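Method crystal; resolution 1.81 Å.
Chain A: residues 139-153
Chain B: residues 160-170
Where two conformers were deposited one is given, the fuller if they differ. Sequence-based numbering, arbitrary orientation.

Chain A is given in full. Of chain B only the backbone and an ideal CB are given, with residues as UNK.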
ATOM      1  N   GLY A 139      -7.066   1.968  -4.383  1.00 18.61           N
ATOM      2  CA  GLY A 139      -5.842   1.385  -4.915  1.00 18.97           C
ATOM      3  C   GLY A 139      -6.044  -0.027  -5.442  1.00 18.73           C
ATOM      4  O   GLY A 139      -5.494  -0.405  -6.484  1.00 18.89           O
ATOM      5  N   MET A 140      -6.849  -0.825  -4.736  1.00 17.31           N
ATOM      6  CA  MET A 140      -7.176  -2.163  -5.224  1.00 16.27           C
ATOM      7  C   MET A 140      -7.991  -2.106  -6.515  1.00 17.94           C
ATOM      8  O   MET A 140      -7.716  -2.863  -7.457  1.00 20.06           O
ATOM      9  CB  MET A 140      -7.928  -2.939  -4.133  1.00 18.46           C
ATOM     10  CG  MET A 140      -7.027  -3.329  -2.985  1.00 21.45           C
ATOM     11  SD  MET A 140      -7.994  -4.244  -1.726  1.00 29.44           S
ATOM     12  CE  MET A 140      -8.664  -2.858  -0.831  1.00 35.63           C
ATOM     13  N   TRP A 141      -8.996  -1.222  -6.580  1.00 17.64           N
ATOM     14  CA  TRP A 141      -9.747  -1.021  -7.826  1.00 19.24           C
ATOM     15  C   TRP A 141      -8.807  -0.696  -8.990  1.00 18.48           C
ATOM     16  O   TRP A 141      -8.938  -1.244 -10.090  1.00 18.70           O
ATOM     17  CB  TRP A 141     -10.790   0.114  -7.667  1.00 19.67           C
ATOM     18  CG  TRP A 141     -11.304   0.524  -9.017  1.00 23.02           C
ATOM     19  CD1 TRP A 141     -12.321  -0.062  -9.715  1.00 24.13           C
ATOM     20  CD2 TRP A 141     -10.768   1.556  -9.873  1.00 22.52           C
ATOM     21  NE1 TRP A 141     -12.444   0.541 -10.958  1.00 23.94           N
ATOM     22  CE2 TRP A 141     -11.502   1.527 -11.074  1.00 23.78           C
ATOM     23  CE3 TRP A 141      -9.735   2.491  -9.735  1.00 19.41           C
ATOM     24  CZ2 TRP A 141     -11.242   2.405 -12.132  1.00 23.69           C
ATOM     25  CZ3 TRP A 141      -9.475   3.357 -10.781  1.00 25.52           C
ATOM     26  CH2 TRP A 141     -10.223   3.301 -11.972  1.00 23.90           C
ATOM     27  N   ASP A 142      -7.852   0.205  -8.740  1.00 18.81           N
ATOM     28  CA  ASP A 142      -6.888   0.658  -9.739  1.00 20.49           C
ATOM     29  C   ASP A 142      -6.080  -0.515 -10.265  1.00 19.37           C
ATOM     30  O   ASP A 142      -5.958  -0.716 -11.480  1.00 17.98           O
ATOM     31  CB  ASP A 142      -5.999   1.713  -9.049  1.00 18.81           C
ATOM     32  CG  ASP A 142      -5.022   2.434  -9.968  1.00 23.50           C
ATOM     33  OD1 ASP A 142      -4.993   2.213 -11.194  1.00 23.85           O
ATOM     34  OD2 ASP A 142      -4.252   3.260  -9.400  1.00 23.43           O
ATOM     35  N   ILE A 143      -5.555  -1.329  -9.340  1.00 17.26           N
ATOM     36  CA  ILE A 143      -4.745  -2.486  -9.713  1.00 20.85           C
ATOM     37  C   ILE A 143      -5.579  -3.507 -10.486  1.00 19.53           C
ATOM     38  O   ILE A 143      -5.143  -4.045 -11.513  1.00 18.10           O
ATOM     39  CB  ILE A 143      -4.113  -3.087  -8.443  1.00 20.33           C
ATOM     40  CG1 ILE A 143      -2.974  -2.180  -7.954  1.00 21.03           C
ATOM     41  CG2 ILE A 143      -3.638  -4.536  -8.677  1.00 19.26           C
ATOM     42  CD1 ILE A 143      -2.586  -2.401  -6.469  1.00 21.55           C
ATOM     43  N   ALA A 144      -6.799  -3.791 -10.023  1.00 17.36           N
ATOM     44  CA  ALA A 144      -7.612  -4.771 -10.757  1.00 18.73           C
ATOM     45  C   ALA A 144      -8.051  -4.229 -12.115  1.00 20.50           C
ATOM     46  O   ALA A 144      -8.172  -4.998 -13.077  1.00 21.70           O
ATOM     47  CB  ALA A 144      -8.830  -5.184  -9.933  1.00 17.48           C
ATOM     48  N   ASN A 145      -8.246  -2.918 -12.227  1.00 19.70           N
ATOM     49  CA  ASN A 145      -8.562  -2.301 -13.511  1.00 22.34           C
ATOM     50  C   ASN A 145      -7.400  -2.441 -14.483  1.00 21.71           C
ATOM     51  O   ASN A 145      -7.599  -2.723 -15.677  1.00 22.36           O
ATOM     52  CB  ASN A 145      -8.912  -0.825 -13.291  1.00 22.95           C
ATOM     53  CG  ASN A 145      -9.269  -0.101 -14.580  1.00 29.70           C
ATOM     54  OD1 ASN A 145      -8.552   0.819 -15.036  1.00 31.55           O
ATOM     55  ND2 ASN A 145     -10.372  -0.507 -15.178  1.00 23.15           N
ATOM     56  N   ALA A 146      -6.186  -2.230 -13.985  1.00 20.61           N
ATOM     57  CA  ALA A 146      -4.995  -2.462 -14.796  1.00 21.64           C
ATOM     58  C   ALA A 146      -4.927  -3.914 -15.256  1.00 22.20           C
ATOM     59  O   ALA A 146      -4.647  -4.185 -16.430  1.00 22.62           O
ATOM     60  CB  ALA A 146      -3.741  -2.085 -14.000  1.00 19.23           C
ATOM     61  N   ALA A 147      -5.186  -4.860 -14.344  1.00 21.09           N
ATOM     62  CA  ALA A 147      -5.175  -6.270 -14.725  1.00 21.30           C
ATOM     63  C   ALA A 147      -6.235  -6.568 -15.784  1.00 24.77           C
ATOM     64  O   ALA A 147      -6.008  -7.364 -16.703  1.00 23.68           O
ATOM     65  CB  ALA A 147      -5.393  -7.153 -13.488  1.00 20.02           C
ATOM     66  N   LYS A 148      -7.406  -5.941 -15.669  1.00 22.46           N
ATOM     67  CA  LYS A 148      -8.443  -6.138 -16.680  1.00 24.54           C
ATOM     68  C   LYS A 148      -7.979  -5.631 -18.043  1.00 24.94           C
ATOM     69  O   LYS A 148      -8.159  -6.307 -19.062  1.00 24.96           O
ATOM     70  CB  LYS A 148      -9.735  -5.437 -16.247  1.00 24.58           C
ATOM     71  CG  LYS A 148     -10.839  -5.498 -17.297  1.00 25.39           C
ATOM     72  CD  LYS A 148     -12.072  -4.698 -16.884  1.00 29.93           C
ATOM     73  CE  LYS A 148     -11.877  -3.208 -17.196  1.00 38.80           C
ATOM     74  NZ  LYS A 148     -13.165  -2.439 -17.298  1.00 46.74           N
ATOM     75  N   GLN A 149      -7.376  -4.439 -18.082  1.00 21.74           N
ATOM     76  CA  GLN A 149      -6.874  -3.897 -19.354  1.00 23.82           C
ATOM     77  C   GLN A 149      -5.777  -4.772 -19.956  1.00 24.88           C
ATOM     78  O   GLN A 149      -5.717  -4.968 -21.188  1.00 25.48           O
ATOM     79  CB  GLN A 149      -6.370  -2.470 -19.149  1.00 25.81           C
ATOM     80  CG  GLN A 149      -7.468  -1.468 -18.849  1.00 29.96           C
ATOM     81  CD  GLN A 149      -6.894  -0.073 -18.634  1.00 40.21           C
ATOM     82  OE1 GLN A 149      -6.184   0.446 -19.489  1.00 39.02           O
ATOM     83  NE2 GLN A 149      -7.190   0.529 -17.490  1.00 45.81           N
ATOM     84  N   VAL A 150      -4.881  -5.287 -19.109  1.00 22.00           N
ATOM     85  CA  VAL A 150      -3.846  -6.190 -19.593  1.00 22.38           C
ATOM     86  C   VAL A 150      -4.480  -7.429 -20.207  1.00 26.09           C
ATOM     87  O   VAL A 150      -4.079  -7.888 -21.292  1.00 25.65           O
ATOM     88  CB  VAL A 150      -2.876  -6.552 -18.454  1.00 23.09           C
ATOM     89  CG1 VAL A 150      -1.978  -7.667 -18.889  1.00 26.76           C
ATOM     90  CG2 VAL A 150      -2.037  -5.321 -18.070  1.00 23.39           C
ATOM     91  N   ALA A 151      -5.484  -7.994 -19.527  1.00 21.12           N
ATOM     92  CA  ALA A 151      -6.120  -9.196 -20.048  1.00 21.48           C
ATOM     93  C   ALA A 151      -6.887  -8.915 -21.331  1.00 25.04           C
ATOM     94  O   ALA A 151      -6.929  -9.767 -22.224  1.00 27.36           O
ATOM     95  CB  ALA A 151      -7.044  -9.816 -19.007  1.00 24.34           C
ATOM     96  N   GLN A 152      -7.507  -7.740 -21.438  1.00 25.85           N
ATOM     97  CA  GLN A 152      -8.188  -7.381 -22.682  1.00 27.71           C
ATOM     98  C   GLN A 152      -7.200  -7.304 -23.840  1.00 29.92           C
ATOM     99  O   GLN A 152      -7.494  -7.771 -24.952  1.00 29.39           O
ATOM    100  CB  GLN A 152      -8.924  -6.052 -22.509  1.00 30.83           C
ATOM    101  CG  GLN A 152     -10.157  -6.179 -21.583  1.00 34.56           C
ATOM    102  CD  GLN A 152     -10.761  -4.833 -21.201  1.00 38.93           C
ATOM    103  OE1 GLN A 152     -10.057  -3.836 -21.090  1.00 40.52           O
ATOM    104  NE2 GLN A 152     -12.076  -4.809 -20.989  1.00 40.70           N
ATOM    105  N   ALA A 153      -6.017  -6.740 -23.593  1.00 26.19           N
ATOM    106  CA  ALA A 153      -4.974  -6.742 -24.621  1.00 26.06           C
ATOM    107  C   ALA A 153      -4.549  -8.165 -24.983  1.00 26.24           C
ATOM    108  O   ALA A 153      -4.359  -8.480 -26.170  1.00 28.06           O
ATOM    109  CB  ALA A 153      -3.777  -5.914 -24.158  1.00 28.47           C
TER
ATOM    110  N   UNK B 160     -13.563 -14.486 -19.119  1.00 30.02           N
ATOM    111  CA  UNK B 160     -13.755 -13.307 -19.950  1.00 29.99           C
ATOM    112  C   UNK B 160     -13.109 -12.116 -19.249  1.00 31.21           C
ATOM    113  O   UNK B 160     -13.366 -11.872 -18.065  1.00 29.15           O
ATOM    114  CB  UNK B 160     -15.240 -13.052 -20.218  1.00 29.99           C
ATOM    115  N   UNK B 161     -12.241 -11.396 -19.968  1.00 29.14           N
ATOM    116  CA  UNK B 161     -11.503 -10.299 -19.350  1.00 31.06           C
ATOM    117  C   UNK B 161     -12.445  -9.274 -18.730  1.00 28.43           C
ATOM    118  O   UNK B 161     -12.082  -8.596 -17.759  1.00 25.90           O
ATOM    119  CB  UNK B 161     -10.598  -9.622 -20.381  1.00 31.06           C
ATOM    120  N   UNK B 162     -13.672  -9.167 -19.248  1.00 29.44           N
ATOM    121  CA  UNK B 162     -14.631  -8.218 -18.693  1.00 37.30           C
ATOM    122  C   UNK B 162     -15.051  -8.565 -17.268  1.00 35.94           C
ATOM    123  O   UNK B 162     -15.571  -7.697 -16.562  1.00 38.28           O
ATOM    124  CB  UNK B 162     -15.869  -8.151 -19.589  1.00 37.30           C
ATOM    125  N   UNK B 163     -14.846  -9.805 -16.830  1.00 30.97           N
ATOM    126  CA  UNK B 163     -15.199 -10.199 -15.473  1.00 29.50           C
ATOM    127  C   UNK B 163     -14.161  -9.755 -14.449  1.00 28.45           C
ATOM    128  O   UNK B 163     -14.391  -9.901 -13.244  1.00 28.21           O
ATOM    129  CB  UNK B 163     -15.377 -11.717 -15.402  1.00 29.50           C
ATOM    130  N   UNK B 164     -13.008  -9.262 -14.886  1.00 23.85           N
ATOM    131  CA  UNK B 164     -11.930  -9.011 -13.934  1.00 22.48           C
ATOM    132  C   UNK B 164     -12.270  -7.774 -13.104  1.00 26.36           C
ATOM    133  O   UNK B 164     -12.490  -6.680 -13.637  1.00 27.73           O
ATOM    134  CB  UNK B 164     -10.593  -8.830 -14.656  1.00 22.48           C
ATOM    135  N   UNK B 165     -12.292  -7.945 -11.791  1.00 21.60           N
ATOM    136  CA  UNK B 165     -12.602  -6.887 -10.834  1.00 21.00           C
ATOM    137  C   UNK B 165     -11.795  -7.180  -9.574  1.00 21.73           C
ATOM    138  O   UNK B 165     -11.015  -8.134  -9.536  1.00 20.79           O
ATOM    139  CB  UNK B 165     -14.101  -6.808 -10.538  1.00 21.00           C
ATOM    140  N   UNK B 166     -12.020  -6.404  -8.510  1.00 18.61           N
ATOM    141  CA  UNK B 166     -11.230  -6.607  -7.287  1.00 18.21           C
ATOM    142  C   UNK B 166     -11.450  -7.999  -6.708  1.00 19.36           C
ATOM    143  O   UNK B 166     -10.497  -8.665  -6.279  1.00 19.97           O
ATOM    144  CB  UNK B 166     -11.585  -5.549  -6.241  1.00 18.21           C
ATOM    145  N   UNK B 167     -12.707  -8.437  -6.621  1.00 19.55           N
ATOM    146  CA  UNK B 167     -12.987  -9.696  -5.933  1.00 21.39           C
ATOM    147  C   UNK B 167     -12.364 -10.876  -6.660  1.00 19.82           C
ATOM    148  O   UNK B 167     -11.799 -11.778  -6.026  1.00 20.74           O
ATOM    149  CB  UNK B 167     -14.497  -9.905  -5.798  1.00 21.39           C
ATOM    150  N   UNK B 168     -12.432 -10.869  -7.988  1.00 19.10           N
ATOM    151  CA  UNK B 168     -11.830 -11.951  -8.754  1.00 22.18           C
ATOM    152  C   UNK B 168     -10.303 -11.900  -8.663  1.00 19.86           C
ATOM    153  O   UNK B 168      -9.644 -12.926  -8.445  1.00 20.40           O
ATOM    154  CB  UNK B 168     -12.278 -11.880 -10.215  1.00 22.18           C
ATOM    155  N   UNK B 169      -9.733 -10.712  -8.837  1.00 17.55           N
ATOM    156  CA  UNK B 169      -8.283 -10.553  -8.836  1.00 17.49           C
ATOM    157  C   UNK B 169      -7.677 -10.949  -7.501  1.00 19.51           C
ATOM    158  O   UNK B 169      -6.603 -11.558  -7.458  1.00 19.71           O
ATOM    159  CB  UNK B 169      -7.908  -9.108  -9.170  1.00 17.49           C
ATOM    160  N   UNK B 170      -8.379 -10.656  -6.402  1.00 19.68           N
ATOM    161  CA  UNK B 170      -7.824 -10.889  -5.077  1.00 19.46           C
ATOM    162  C   UNK B 170      -7.440 -12.349  -4.851  1.00 22.00           C
ATOM    163  O   UNK B 170      -6.522 -12.635  -4.061  1.00 20.53           O
ATOM    164  CB  UNK B 170      -8.828 -10.449  -4.010  1.00 19.46           C
TER

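Chain A is one helix. Alanines A144(A), A147(A) and A151(A) make a shallow strip along the side that chain B crosses.

Position 160 has an extended backbone, and its CB points away with nothing of chain A within 5.5 Å. Polar residues suit it. It is D160(B), whose OD1 accepts from the backbone N of position 162 at 3.0 Å.

Position 161 begins a 3-10 segment and points toward chain A. Its ideal CB already lies 3.7 Å from Q152(A) CG and 3.8 Å from A151(A) CB. A small residue such as alanine or serine fits best. It is A161(B); its CB packs on A151(A) CB at 3.8 Å, and its O lies 3.4 Å from K148(A) CG.

Position 162 points away, but its ideal CB is 5.2 Å from Q152(A) NE2, an amide donor. A side chain with an acceptor, such as Asp, Asn or Glu, could turn back to it. The residue is D162(B). Its OD1 accepts from Q152(A) NE2 at 3.3 Å, the one hydrogen bond between the stretches.

Position 163 points away into space free of chain A, so many polar residues would do. It is Q163(B), whose OE1 accepts from D160(B) N at 2.7 Å.

Position 164 points toward chain A in an extended conformation. Its ideal CB is 3.8 Å from K148(A) CB, and the alanine strip runs alongside. A medium apolar residue, Ile, Leu, Val or Met, would suit. It is I164(B): CD1 reaches A151(A) CB at 3.4 Å, and CG2 lies 3.7 Å from A144(A) O.

Position 165 points away, just before a helix. Asn, Asp, Ser or Thr could cap it. N165(B) does so: its OD1 accepts from the backbone N of position 168 at 2.8 Å.

Position 166 points sideways, its ideal CB 4.6 Å from A144(A) CB. Val, Ile or Leu could cover the nearby backbone. It is V166(B); CG2 sits 3.6 Å from both M140(A) O and W141(A) N.

Positions 167 and 168 meet nothing of chain A. The first points away and suits polar residues; the second points sideways and is less restricted. They are D167(B) and L168(B).

Position 169 points toward chain A, its ideal CB 4.1 Å from A144(A) CB and 5.4 Å from A147(A) CB. The small alanines leave room for a large apolar side chain, Phe, Leu or Met. It is F169(B), with CE1 3.5 Å from A147(A) CB and CE2 3.6 Å from I143(A) CG2.

Position 170 points sideways, out of contact, and tolerates many residues. It is A170(B).

Chain B (160-170) DADQINVDLFA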
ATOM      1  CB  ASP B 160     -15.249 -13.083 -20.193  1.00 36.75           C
ATOM      2  CG  ASP B 160     -15.542 -11.963 -21.181  1.00 48.73           C
ATOM      3  OD1 ASP B 160     -14.752 -11.002 -21.299  1.00 50.31           O
ATOM      4  OD2 ASP B 160     -16.584 -12.070 -21.871  1.00 55.52           O
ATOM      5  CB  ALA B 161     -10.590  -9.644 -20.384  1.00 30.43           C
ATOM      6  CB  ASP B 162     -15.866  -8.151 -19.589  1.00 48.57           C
ATOM      7  CG  ASP B 162     -15.540  -7.663 -20.984  1.00 63.33           C
ATOM      8  OD1 ASP B 162     -14.445  -7.079 -21.168  1.00 65.67           O
ATOM      9  OD2 ASP B 162     -16.377  -7.857 -21.896  1.00 71.22           O
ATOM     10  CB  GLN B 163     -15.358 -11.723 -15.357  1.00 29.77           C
ATOM     11  CG  GLN B 163     -16.035 -12.522 -16.487  0.51 29.42           C
ATOM     12  CD  GLN B 163     -15.845 -14.052 -16.305  0.51 28.19           C
ATOM     13  OE1 GLN B 163     -15.548 -14.777 -17.253  0.51 24.58           O
ATOM     14  NE2 GLN B 163     -16.003 -14.528 -15.074  0.51 21.72           N
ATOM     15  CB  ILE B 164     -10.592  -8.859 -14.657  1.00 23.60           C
ATOM     16  CG1 ILE B 164     -10.214 -10.195 -15.309  1.00 23.15           C
ATOM     17  CG2 ILE B 164      -9.499  -8.387 -13.681  1.00 23.53           C
ATOM     18  CD1 ILE B 164      -9.133 -10.031 -16.369  1.00 27.20           C
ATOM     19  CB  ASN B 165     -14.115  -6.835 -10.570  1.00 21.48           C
ATOM     20  CG  ASN B 165     -14.658  -8.137  -9.974  1.00 27.22           C
ATOM     21  OD1 ASN B 165     -13.912  -8.973  -9.493  1.00 28.87           O
ATOM     22  ND2 ASN B 165     -15.969  -8.290  -9.994  1.00 32.16           N
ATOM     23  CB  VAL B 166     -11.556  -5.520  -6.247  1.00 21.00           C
ATOM     24  CG1 VAL B 166     -10.968  -5.892  -4.882  1.00 23.76           C
ATOM     25  CG2 VAL B 166     -10.987  -4.188  -6.725  1.00 19.97           C
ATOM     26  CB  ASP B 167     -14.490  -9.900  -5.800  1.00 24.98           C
ATOM     27  CG  ASP B 167     -15.106  -8.985  -4.764  1.00 35.57           C
ATOM     28  OD1 ASP B 167     -14.361  -8.469  -3.895  1.00 38.09           O
ATOM     29  OD2 ASP B 167     -16.324  -8.766  -4.841  1.00 40.69           O
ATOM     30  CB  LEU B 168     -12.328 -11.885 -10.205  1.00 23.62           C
ATOM     31  CG  LEU B 168     -11.937 -13.069 -11.108  1.00 24.37           C
ATOM     32  CD1 LEU B 168     -12.977 -13.293 -12.221  1.00 24.26           C
ATOM     33  CD2 LEU B 168     -10.550 -12.850 -11.737  1.00 24.71           C
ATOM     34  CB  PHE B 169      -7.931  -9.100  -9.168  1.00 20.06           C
ATOM     35  CG  PHE B 169      -6.454  -8.852  -9.310  1.00 18.57           C
ATOM     36  CD1 PHE B 169      -5.791  -9.181 -10.483  1.00 21.82           C
ATOM     37  CD2 PHE B 169      -5.735  -8.287  -8.266  1.00 18.09           C
ATOM     38  CE1 PHE B 169      -4.422  -8.942 -10.607  1.00 21.25           C
ATOM     39  CE2 PHE B 169      -4.389  -8.049  -8.378  1.00 21.49           C
ATOM     40  CZ  PHE B 169      -3.726  -8.368  -9.557  1.00 20.54           C
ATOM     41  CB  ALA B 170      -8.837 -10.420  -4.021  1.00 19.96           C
TER
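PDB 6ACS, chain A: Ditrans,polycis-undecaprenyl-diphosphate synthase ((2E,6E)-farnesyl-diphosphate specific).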